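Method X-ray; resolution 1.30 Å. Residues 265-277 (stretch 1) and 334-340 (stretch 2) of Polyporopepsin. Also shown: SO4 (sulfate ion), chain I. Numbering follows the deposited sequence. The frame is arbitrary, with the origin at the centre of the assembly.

Stretch 1, residues 265-277: FELTANAQIWPRN
Stretch 2, residues 334-340: FTTATSN

A chain terminus is a charged, flexible end, and proteins often pin it by surrounding its carboxylate with donors; the last residues of polyporopepsin illustrate the principle. The two stretches run in the same general sense, with CA atoms nearest at Thr268–Thr336 (6.8 Å), Asn270–Thr338 (5.5 Å) and Pro275–Asn340 (3.9 Å). Stretch 1 leaves a strand at Leu267, makes a 3-10 turn over Asn270–Gln272, extends through Trp274 and Pro275, and enters another 3-10 segment at Arg276.

Stretch 2 opens with a type I turn, Phe334 to Ala337, closed by Ala337 N to Phe334 O at 3.0 Å. Thr335 (chi1 m) sets CG2 3.8 Å from Glu266 O, and a water joins the backbones, donating to Glu266 O (2.8 Å) and Thr335 O (2.9 Å) while accepting from Thr268 N (3.0 Å). Thr336 (p) turns its CB away, its OG1 donating to sulfate O3 at 3.0 Å. At Ala337 a second water donates to the carbonyl O (2.8 Å) and lies 2.8 Å from Thr268 OG1 (chi1 p). Ala337 is extended (-61/154), and Thr338 (-122/27) and Ser339 (-78/-20), both exposed and chi1 p, carry the chain past Asn270.

Asn340 (chi1 m, chi2 -32°) is the anchor, burying 164 Å². Asn270 (chi1 t, chi2 -105°) brackets the Asn340 main chain with its side-chain amide: Asn340 N donates to Asn270 OD1 (3.0 Å) and Asn270 ND2 to Asn340 O (2.8 Å). In return Asn340 ND2 donates to the backbone Asn270 O (2.9 Å, nearly linear). Asn340 CB also packs 3.6 Å from Ile273 CG1. Arg276 (m, t, m; chi4 -169°) completes the clasp: its backbone N and its NE each reach Asn340 OXT at 2.9 Å, the latter as a salt bridge, while NH2 donates to Asn340 O at 2.9 Å. Charge and directional bonding thus converge on both carboxylate oxygens.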

# COMPACT_ATOMS: atom_id res chain seq x y z
N PHE A 265 17.04 7.28 -2.61
CA PHE A 265 16.32 6.97 -1.36
C PHE A 265 16.99 5.80 -0.72
O PHE A 265 17.12 4.71 -1.38
CB PHE A 265 14.86 6.72 -1.66
CG PHE A 265 14.15 7.98 -2.17
CD1 PHE A 265 13.66 8.89 -1.27
CD2 PHE A 265 14.14 8.26 -3.54
CE1 PHE A 265 13.05 10.08 -1.72
CE2 PHE A 265 13.56 9.44 -3.96
CZ PHE A 265 13.00 10.35 -3.06
N GLU A 266 17.41 5.90 0.53
CA GLU A 266 18.21 4.88 1.19
C GLU A 266 17.37 4.08 2.17
O GLU A 266 16.92 4.62 3.22
CB GLU A 266 19.35 5.57 1.90
CG GLU A 266 20.29 4.54 2.59
CD GLU A 266 21.48 5.11 3.24
OE1 GLU A 266 21.82 6.36 3.07
OE2 GLU A 266 22.23 4.37 3.91
N LEU A 267 17.11 2.83 1.83
CA LEU A 267 16.42 1.88 2.73
C LEU A 267 17.52 1.17 3.55
O LEU A 267 18.29 0.31 3.06
CB LEU A 267 15.61 0.89 1.90
CG LEU A 267 14.64 0.02 2.70
CD1 LEU A 267 13.42 0.83 3.19
CD2 LEU A 267 14.17 -1.16 1.86
N THR A 268 17.63 1.58 4.81
CA THR A 268 18.79 1.15 5.62
C THR A 268 18.68 -0.31 6.01
O THR A 268 17.64 -0.96 5.83
CB THR A 268 18.88 2.00 6.90
OG1 THR A 268 17.65 1.75 7.65
CG2 THR A 268 19.01 3.50 6.62
N ALA A 269 19.78 -0.82 6.57
CA ALA A 269 19.78 -2.19 7.09
C ALA A 269 18.62 -2.41 8.04
O ALA A 269 17.87 -3.42 7.89
CB ALA A 269 21.10 -2.49 7.79
N ASN A 270 18.38 -1.52 8.98
CA ASN A 270 17.32 -1.77 9.94
C ASN A 270 15.93 -1.76 9.24
O ASN A 270 15.01 -2.50 9.63
CB ASN A 270 17.32 -0.73 11.06
CG ASN A 270 16.37 -1.11 12.17
OD1 ASN A 270 15.29 -0.56 12.33
ND2 ASN A 270 16.83 -2.06 13.03
N ALA A 271 15.79 -0.89 8.23
CA ALA A 271 14.53 -0.82 7.47
C ALA A 271 14.28 -2.09 6.69
O ALA A 271 13.13 -2.34 6.26
CB ALA A 271 14.59 0.35 6.49
N GLN A 272 15.31 -2.90 6.43
CA GLN A 272 15.16 -4.15 5.65
C GLN A 272 14.73 -5.32 6.47
O GLN A 272 14.55 -6.40 5.91
CB GLN A 272 16.49 -4.48 4.95
CG GLN A 272 16.78 -3.55 3.75
CD GLN A 272 18.18 -3.74 3.25
OE1 GLN A 272 18.54 -4.83 2.77
NE2 GLN A 272 19.01 -2.75 3.38
N ILE A 273 14.55 -5.15 7.79
CA ILE A 273 14.22 -6.29 8.67
C ILE A 273 12.85 -6.10 9.29
O ILE A 273 12.37 -4.98 9.49
CB ILE A 273 15.32 -6.58 9.74
CG1 ILE A 273 15.21 -5.64 10.95
CG2 ILE A 273 16.68 -6.56 9.06
CD1 ILE A 273 16.21 -5.97 12.05
N TRP A 274 12.19 -7.25 9.61
CA TRP A 274 10.94 -7.25 10.34
C TRP A 274 11.17 -6.78 11.78
O TRP A 274 12.27 -7.11 12.33
CB TRP A 274 10.35 -8.67 10.31
CG TRP A 274 9.04 -8.84 10.96
CD1 TRP A 274 8.78 -9.14 12.24
CD2 TRP A 274 7.74 -8.64 10.34
NE1 TRP A 274 7.41 -9.14 12.51
CE2 TRP A 274 6.79 -8.83 11.35
CE3 TRP A 274 7.32 -8.27 9.07
CZ2 TRP A 274 5.35 -8.67 11.12
CZ3 TRP A 274 5.95 -8.19 8.79
CH2 TRP A 274 5.00 -8.32 9.82
N PRO A 275 10.29 -6.05 12.40
CA PRO A 275 10.51 -5.62 13.81
C PRO A 275 10.71 -6.83 14.72
O PRO A 275 9.80 -7.65 14.92
CB PRO A 275 9.22 -4.85 14.14
CG PRO A 275 8.19 -5.24 13.12
CD PRO A 275 9.02 -5.50 11.87
N ARG A 276 11.93 -6.94 15.28
CA ARG A 276 12.30 -8.17 15.96
C ARG A 276 11.50 -8.44 17.24
O ARG A 276 11.26 -9.64 17.54
CB ARG A 276 13.78 -8.17 16.27
CG ARG A 276 14.61 -8.37 15.01
CD ARG A 276 16.10 -8.21 15.22
NE ARG A 276 16.44 -6.78 15.36
CZ ARG A 276 17.71 -6.33 15.36
NH1 ARG A 276 18.74 -7.17 15.36
NH2 ARG A 276 17.94 -5.02 15.32
N ASN A 277 11.00 -7.42 17.88
CA ASN A 277 10.16 -7.68 19.08
C ASN A 277 8.88 -8.23 18.69
O ASN A 277 8.13 -8.74 19.59
CB ASN A 277 10.03 -6.43 19.95
CG ASN A 277 9.12 -5.42 19.44
OD1 ASN A 277 9.24 -4.88 18.28
ND2 ASN A 277 8.03 -5.07 20.15
N PHE A 334 11.76 9.09 10.54
CA PHE A 334 11.96 7.66 10.86
C PHE A 334 12.75 6.96 9.75
O PHE A 334 13.00 5.75 9.93
CB PHE A 334 10.58 6.98 11.05
CG PHE A 334 9.84 7.52 12.21
CD1 PHE A 334 10.10 7.02 13.47
CD2 PHE A 334 8.85 8.49 12.08
CE1 PHE A 334 9.37 7.55 14.63
CE2 PHE A 334 8.17 9.00 13.18
CZ PHE A 334 8.46 8.56 14.42
N THR A 335 13.16 7.60 8.67
CA THR A 335 13.89 6.86 7.65
C THR A 335 15.09 6.14 8.25
O THR A 335 15.37 4.98 7.92
CB THR A 335 14.35 7.82 6.56
OG1 THR A 335 13.18 8.45 5.98
CG2 THR A 335 15.11 7.10 5.44
N THR A 336 15.81 6.79 9.14
CA THR A 336 17.01 6.21 9.76
C THR A 336 16.71 5.58 11.13
O THR A 336 17.71 5.31 11.86
CB THR A 336 18.15 7.27 9.87
OG1 THR A 336 17.68 8.29 10.68
CG2 THR A 336 18.53 7.82 8.50
N ALA A 337 15.50 5.25 11.46
CA ALA A 337 15.22 4.59 12.73
C ALA A 337 15.91 3.27 12.83
O ALA A 337 16.25 2.58 11.85
CB ALA A 337 13.72 4.39 12.89
N THR A 338 16.18 2.84 14.08
CA THR A 338 16.81 1.53 14.36
C THR A 338 15.91 0.74 15.24
O THR A 338 16.40 -0.15 15.99
CB THR A 338 18.23 1.72 14.95
OG1 THR A 338 18.11 2.33 16.25
CG2 THR A 338 19.11 2.52 14.07
N SER A 339 14.59 0.97 15.23
CA SER A 339 13.68 0.32 16.19
C SER A 339 13.35 -1.13 15.85
O SER A 339 12.85 -1.86 16.70
CB SER A 339 12.42 1.13 16.34
OG SER A 339 11.81 1.38 15.06
N ASN A 340 13.53 -1.58 14.57
CA ASN A 340 13.33 -2.98 14.25
C ASN A 340 14.39 -3.88 14.89
O ASN A 340 15.51 -3.37 15.13
CB ASN A 340 13.28 -3.21 12.72
CG ASN A 340 12.13 -2.55 12.02
OD1 ASN A 340 11.05 -2.39 12.56
ND2 ASN A 340 12.36 -2.16 10.77
OXT ASN A 340 14.10 -5.06 15.07
S SO4 I . 18.64 11.71 10.97
O1 SO4 I . 18.81 13.10 10.09
O2 SO4 I . 17.02 11.29 10.89
O3 SO4 I . 19.56 10.57 10.34
O4 SO4 I . 18.82 11.85 12.46
O HOH W 1 15.50 3.55 5.44
O HOH W 2 18.43 2.86 10.11
O HOH W 3 11.66 -4.34 17.22